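Local structure of 3-dehydroquinate dehydratase (Clostridium difficile, 4H3D) at residues E17-I22 with C45-E50; K183-L188 with T206-G211. The protein catalyses the cis-dehydration of 3-dehydroquinate to 3-dehydroshikimate, the third step of the chorismate pathway, through an imine intermediate with the enzyme. One frame throughout, in Å; residues are numbered along the deposited sequence. Where two conformers were deposited one is given.

Contact 1 (E17-I22 with C45-E50); sequences EGRPKI and CLDIIE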
loop_
_atom_site.group_PDB
_atom_site.type_symbol
_atom_site.label_atom_id
_atom_site.label_comp_id
_atom_site.label_asym_id
_atom_site.label_seq_id
_atom_site.Cartn_x
_atom_site.Cartn_y
_atom_site.Cartn_z
ATOM N N GLU B 17 17.588 -7.264 -3.551
ATOM C CA GLU B 17 17.942 -6.218 -4.507
ATOM C C GLU B 17 16.693 -5.785 -5.267
ATOM O O GLU B 17 15.849 -6.617 -5.613
ATOM C CB GLU B 17 19.014 -6.743 -5.488
ATOM C CG GLU B 17 19.654 -5.683 -6.370
ATOM C CD GLU B 17 20.760 -6.239 -7.281
ATOM O OE1 GLU B 17 20.976 -7.474 -7.294
ATOM O OE2 GLU B 17 21.409 -5.434 -7.988
ATOM N N GLY B 18 16.574 -4.481 -5.506
ATOM C CA GLY B 18 15.469 -3.919 -6.270
ATOM C C GLY B 18 14.058 -4.159 -5.740
ATOM O O GLY B 18 13.777 -4.035 -4.543
ATOM N N ARG B 19 13.171 -4.506 -6.657
ATOM C CA ARG B 19 11.787 -4.718 -6.360
ATOM C C ARG B 19 11.669 -6.009 -5.536
ATOM O O ARG B 19 12.427 -6.940 -5.769
ATOM C CB ARG B 19 11.027 -4.874 -7.671
ATOM C CG ARG B 19 9.554 -4.540 -7.591
ATOM C CD ARG B 19 8.786 -5.253 -8.679
ATOM N NE ARG B 19 8.743 -6.676 -8.372
ATOM C CZ ARG B 19 8.036 -7.577 -9.034
ATOM N NH1 ARG B 19 7.287 -7.220 -10.071
ATOM N NH2 ARG B 19 8.079 -8.850 -8.649
ATOM N N PRO B 20 10.743 -6.056 -4.557
ATOM C CA PRO B 20 10.561 -7.295 -3.820
ATOM C C PRO B 20 10.194 -8.426 -4.753
ATOM O O PRO B 20 9.535 -8.197 -5.769
ATOM C CB PRO B 20 9.370 -6.991 -2.913
ATOM C CG PRO B 20 9.425 -5.526 -2.719
ATOM C CD PRO B 20 9.999 -4.945 -3.952
ATOM N N LYS B 21 10.593 -9.634 -4.397
ATOM C CA LYS B 21 10.297 -10.801 -5.211
ATOM C C LYS B 21 8.965 -11.388 -4.782
ATOM O O LYS B 21 8.611 -11.358 -3.595
ATOM C CB LYS B 21 11.421 -11.832 -5.089
ATOM C CG LYS B 21 12.838 -11.236 -5.322
ATOM C CD LYS B 21 12.973 -10.562 -6.677
ATOM C CE LYS B 21 14.372 -9.968 -6.871
ATOM N NZ LYS B 21 14.598 -8.776 -5.973
ATOM N N ILE B 22 8.225 -11.912 -5.743
ATOM C CA ILE B 22 6.922 -12.500 -5.471
ATOM C C ILE B 22 7.008 -14.008 -5.433
ATOM O O ILE B 22 7.522 -14.646 -6.387
ATOM C CB ILE B 22 5.891 -12.129 -6.556
ATOM C CG1 ILE B 22 5.693 -10.622 -6.605
ATOM C CG2 ILE B 22 4.542 -12.821 -6.269
ATOM C CD1 ILE B 22 4.752 -10.164 -7.709
ATOM N N CYS B 45 4.524 -14.109 -14.435
ATOM C CA CYS B 45 5.502 -13.208 -13.855
ATOM C C CYS B 45 5.478 -13.367 -12.366
ATOM O O CYS B 45 4.703 -12.720 -11.662
ATOM C CB CYS B 45 5.228 -11.763 -14.223
ATOM S SG CYS B 45 5.303 -11.450 -15.968
ATOM N N LEU B 46 6.296 -14.286 -11.900
ATOM C CA LEU B 46 6.471 -14.521 -10.484
ATOM C C LEU B 46 7.950 -14.865 -10.354
ATOM O O LEU B 46 8.609 -15.159 -11.356
ATOM C CB LEU B 46 5.569 -15.645 -9.992
ATOM C CG LEU B 46 5.736 -17.030 -10.609
ATOM C CD1 LEU B 46 7.055 -17.661 -10.154
ATOM C CD2 LEU B 46 4.557 -17.917 -10.217
ATOM N N ASP B 47 8.470 -14.837 -9.143
ATOM C CA ASP B 47 9.874 -15.037 -8.942
ATOM C C ASP B 47 10.214 -16.375 -8.313
ATOM O O ASP B 47 11.177 -17.004 -8.693
ATOM C CB ASP B 47 10.410 -13.893 -8.082
ATOM C CG ASP B 47 10.232 -12.547 -8.742
ATOM O OD1 ASP B 47 10.804 -12.354 -9.828
ATOM O OD2 ASP B 47 9.513 -11.677 -8.186
ATOM N N ILE B 48 9.406 -16.803 -7.363
ATOM C CA ILE B 48 9.676 -18.008 -6.599
ATOM C C ILE B 48 8.388 -18.779 -6.405
ATOM O O ILE B 48 7.314 -18.185 -6.243
ATOM C CB ILE B 48 10.216 -17.635 -5.186
ATOM C CG1 ILE B 48 11.511 -16.820 -5.299
ATOM C CG2 ILE B 48 10.421 -18.885 -4.304
ATOM C CD1 ILE B 48 12.004 -16.264 -3.969
ATOM N N ILE B 49 8.498 -20.097 -6.430
ATOM C CA ILE B 49 7.382 -20.976 -6.175
ATOM C C ILE B 49 7.648 -21.686 -4.840
ATOM O O ILE B 49 8.755 -22.141 -4.598
ATOM C CB ILE B 49 7.203 -22.012 -7.288
ATOM C CG1 ILE B 49 6.716 -21.321 -8.565
ATOM C CG2 ILE B 49 6.208 -23.082 -6.857
ATOM C CD1 ILE B 49 6.609 -22.243 -9.803
ATOM N N GLU B 50 6.638 -21.715 -3.971
ATOM C CA GLU B 50 6.732 -22.392 -2.684
ATOM C C GLU B 50 5.881 -23.636 -2.724
ATOM O O GLU B 50 4.719 -23.571 -3.084
ATOM C CB GLU B 50 6.220 -21.487 -1.544
ATOM C CG GLU B 50 6.118 -22.201 -0.172
ATOM C CD GLU B 50 5.552 -21.299 0.944
ATOM O OE1 GLU B 50 4.516 -20.637 0.714
ATOM O OE2 GLU B 50 6.148 -21.265 2.042
HETATM O O HOH W 1 7.427 -11.026 -10.171
#
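The guanidinium of R19 meets the carboxylate of D47 at its edge, with OD2 lying near the guanidinium plane. The two flat groups are steeply inclined to each other, their planes 75° apart. R19 NH2 lies 3.2 Å from D47 OD2, a salt bridge. Water 1 closes a second path between them: it accepts from R19 NH2 and donates to D47 OD2. Another edge of the guanidinium is held within its own segment. NE and NH2 both donate to the carbonyl oxygen of P20, a side-on grip that fixes how the group is turned. NH1 has its partners on helix 243-256, N247 and N251.

D47 OD2 has a further bond. It accepts from the backbone N of I22 at 2.8 Å through its anti lone pair, and the bond is nearly straight at 166°. CG of D47 is anti to the carbonyl carbon, chi1 -61°, and stands 3.7 Å from I22 N. The carboxylate takes this backbone N-H just ahead of the strand pairing. OD2 accepts from I22 N and water 1 and also pairs with R19 NH2, which would be expected to stabilise its negative charge. K21 passes at about a right angle to D47, its CB 3.6 Å from D47 OD2. Its NZ leads away and donates to the carbonyl oxygen of R19.

The I22 carbonyl oxygen takes two bonds, from D47 N at 2.9 Å and from I48 N at 3.0 Å. Here strands 21-26 and 48-52 begin to pair in parallel. They are the outer members of a beta-alpha-beta unit whose helix is 31-41. On its other edge, strand 21-26 bonds to the chain around strand 227-229 through K21. Strand 48-52 bonds onward from I49 to P80 and L82, and helix 243-256 packs on I22.

Contact 2 (K183-L188 with T206-G211); sequences KDVLVL and TMSMSG. With SHL (5-hydroxy-6-methyl-4-oxo-4H-pyran-2-carboxylic acid), chain I.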
loop_
_atom_site.group_PDB
_atom_site.type_symbol
_atom_site.label_atom_id
_atom_site.label_comp_id
_atom_site.label_asym_id
_atom_site.label_seq_id
_atom_site.Cartn_x
_atom_site.Cartn_y
_atom_site.Cartn_z
ATOM N N LYS B 183 -3.261 0.320 14.006
ATOM C CA LYS B 183 -1.957 0.705 14.530
ATOM C C LYS B 183 -0.979 -0.471 14.517
ATOM O O LYS B 183 0.231 -0.266 14.285
ATOM C CB LYS B 183 -2.067 1.315 15.935
ATOM C CG LYS B 183 -0.739 1.900 16.432
ATOM C CD LYS B 183 -0.912 2.818 17.653
ATOM C CE LYS B 183 0.454 3.321 18.138
ATOM N NZ LYS B 183 0.368 4.360 19.216
ATOM N N ASP B 184 -1.495 -1.691 14.732
ATOM C CA ASP B 184 -0.653 -2.932 14.728
ATOM C C ASP B 184 0.011 -3.175 13.372
ATOM O O ASP B 184 1.152 -3.672 13.302
ATOM C CB ASP B 184 -1.474 -4.172 15.097
ATOM C CG ASP B 184 -1.708 -4.315 16.581
ATOM O OD1 ASP B 184 -1.035 -3.617 17.375
ATOM O OD2 ASP B 184 -2.560 -5.164 16.960
ATOM N N VAL B 185 -0.706 -2.851 12.304
ATOM C CA VAL B 185 -0.146 -2.961 10.940
ATOM C C VAL B 185 1.052 -2.020 10.838
ATOM O O VAL B 185 2.120 -2.400 10.330
ATOM C CB VAL B 185 -1.155 -2.596 9.875
ATOM C CG1 VAL B 185 -0.514 -2.703 8.484
ATOM C CG2 VAL B 185 -2.400 -3.479 9.956
ATOM N N LEU B 186 0.883 -0.794 11.341
ATOM C CA LEU B 186 1.961 0.187 11.309
ATOM C C LEU B 186 3.157 -0.258 12.172
ATOM O O LEU B 186 4.312 -0.028 11.809
ATOM C CB LEU B 186 1.443 1.584 11.719
ATOM C CG LEU B 186 0.311 2.166 10.837
ATOM C CD1 LEU B 186 -0.111 3.541 11.315
ATOM C CD2 LEU B 186 0.734 2.235 9.369
ATOM N N VAL B 187 2.892 -0.906 13.302
ATOM C CA VAL B 187 3.988 -1.428 14.163
ATOM C C VAL B 187 4.842 -2.461 13.413
ATOM O O VAL B 187 6.101 -2.418 13.448
ATOM C CB VAL B 187 3.423 -2.039 15.463
ATOM C CG1 VAL B 187 4.513 -2.839 16.223
ATOM C CG2 VAL B 187 2.785 -0.926 16.350
ATOM N N LEU B 188 4.176 -3.374 12.716
ATOM C CA LEU B 188 4.865 -4.371 11.893
ATOM C C LEU B 188 5.757 -3.667 10.867
ATOM O O LEU B 188 6.951 -4.019 10.706
ATOM C CB LEU B 188 3.848 -5.313 11.201
ATOM C CG LEU B 188 4.387 -6.453 10.318
ATOM C CD1 LEU B 188 4.787 -5.978 8.905
ATOM C CD2 LEU B 188 5.558 -7.211 11.010
ATOM N N THR B 206 8.715 -9.858 6.030
ATOM C CA THR B 206 7.715 -9.582 7.059
ATOM C C THR B 206 6.371 -9.344 6.460
ATOM O O THR B 206 6.265 -8.874 5.294
ATOM C CB THR B 206 8.033 -8.310 7.876
ATOM O OG1 THR B 206 7.868 -7.142 7.043
ATOM C CG2 THR B 206 9.473 -8.372 8.442
ATOM N N MET B 207 5.328 -9.663 7.221
ATOM C CA MET B 207 3.962 -9.385 6.802
ATOM C C MET B 207 3.020 -9.279 7.979
ATOM O O MET B 207 3.255 -9.847 9.051
ATOM C CB MET B 207 3.425 -10.447 5.841
ATOM C CG MET B 207 3.071 -11.751 6.492
ATOM S SD MET B 207 2.481 -12.958 5.292
ATOM C CE MET B 207 3.924 -13.119 4.234
ATOM N N SER B 208 1.964 -8.510 7.753
ATOM C CA SER B 208 0.878 -8.321 8.676
ATOM C C SER B 208 -0.257 -8.986 7.920
ATOM O O SER B 208 -0.559 -8.619 6.784
ATOM C CB SER B 208 0.579 -6.827 8.890
ATOM O OG SER B 208 -0.459 -6.670 9.822
ATOM N N MET B 209 -0.860 -9.983 8.533
ATOM C CA MET B 209 -1.900 -10.773 7.903
ATOM C C MET B 209 -3.283 -10.091 7.974
ATOM O O MET B 209 -3.409 -9.002 8.523
ATOM C CB MET B 209 -1.936 -12.162 8.559
ATOM C CG MET B 209 -0.624 -12.955 8.384
ATOM S SD MET B 209 -0.670 -14.616 9.129
ATOM C CE MET B 209 -0.732 -14.209 10.863
ATOM N N SER B 210 -4.291 -10.744 7.366
ATOM C CA SER B 210 -5.685 -10.264 7.275
ATOM C C SER B 210 -5.826 -9.100 6.271
ATOM O O SER B 210 -4.827 -8.557 5.797
ATOM C CB SER B 210 -6.247 -9.841 8.632
ATOM O OG SER B 210 -5.847 -8.527 8.981
ATOM N N GLY B 211 -7.078 -8.713 5.989
ATOM C CA GLY B 211 -7.389 -7.606 5.045
ATOM C C GLY B 211 -6.736 -6.312 5.466
ATOM O O GLY B 211 -6.198 -5.574 4.655
HETATM O OAD SHL I . 0.920 -15.006 2.524
HETATM C CAH SHL I . 0.563 -15.355 3.677
HETATM O OAA SHL I . -0.599 -15.118 4.095
HETATM C CAK SHL I . 1.521 -16.043 4.519
HETATM O OAG SHL I . 2.836 -16.281 3.994
HETATM C CAF SHL I . 3.715 -17.116 4.714
HETATM C CAL SHL I . 4.903 -17.447 4.149
HETATM C CAJ SHL I . 3.273 -17.620 5.886
HETATM O OAC SHL I . 4.063 -18.433 6.584
HETATM C CAI SHL I . 2.037 -17.310 6.377
HETATM C CAE SHL I . 1.175 -16.531 5.712
HETATM O OAB SHL I . 1.653 -17.791 7.550
HETATM O O HOH W 2 0.467 -6.353 12.356
#
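In the beta-alpha-beta unit of strand 172-177, helix 182-199 and strand 205-208, the helix packs on the second strand through L188 and V185. L188 points at the strand. Its CG is anti to the backbone N, chi1 -179°, and lies 3.8 Å from M207 O. CD1 of L188 reaches T206 OG1, also at 3.8 Å, and the two side chains lie alongside, running opposite ways. The T206 hydroxyl itself bonds to T192 on the same helix. V185 touches with one methyl: CG2 lies 3.7 Å from S208 OG.

The short axes run antiparallel, 178° apart, at a closest approach of 8.2 Å. In the TIM barrel the outer helix runs antiparallel to the inner strand that follows it. Water 2 lies between the two elements, 2.7 Å from S208 OG and weakly bonded to D184 O.

M207 points the other way, into the barrel. Its SD is 3.3 Å from CAK of the bound 5-hydroxy-6-methyl-4-oxo-4H-pyran-2-carboxylic acid, and CE is 3.4 Å from ring oxygen OAG. M207 has two conformers, so these contacts are less certain. K174, the Schiff-base lysine, and R217 lie close to this side chain.

Contact 1 closes before contact 2 opens, so the two come in series along the chain. Their centres are about 20 Å apart and their nearest atoms about 8 Å apart, without touching. Both reach the same eight-stranded parallel sheet of the TIM barrel. Contact 1 joins neighbouring strands 21-26 and 48-52, while contact 2 sets helix 182-199 against strand 205-208. Strand 227-229 follows contact 2 and pairs with strand 21-26, linking the late part of the chain back to contact 1. Segment 45-50 of contact 1 ends at E50, which binds 3-dehydroquinate, and contact 2 includes M207 of the ligand pocket.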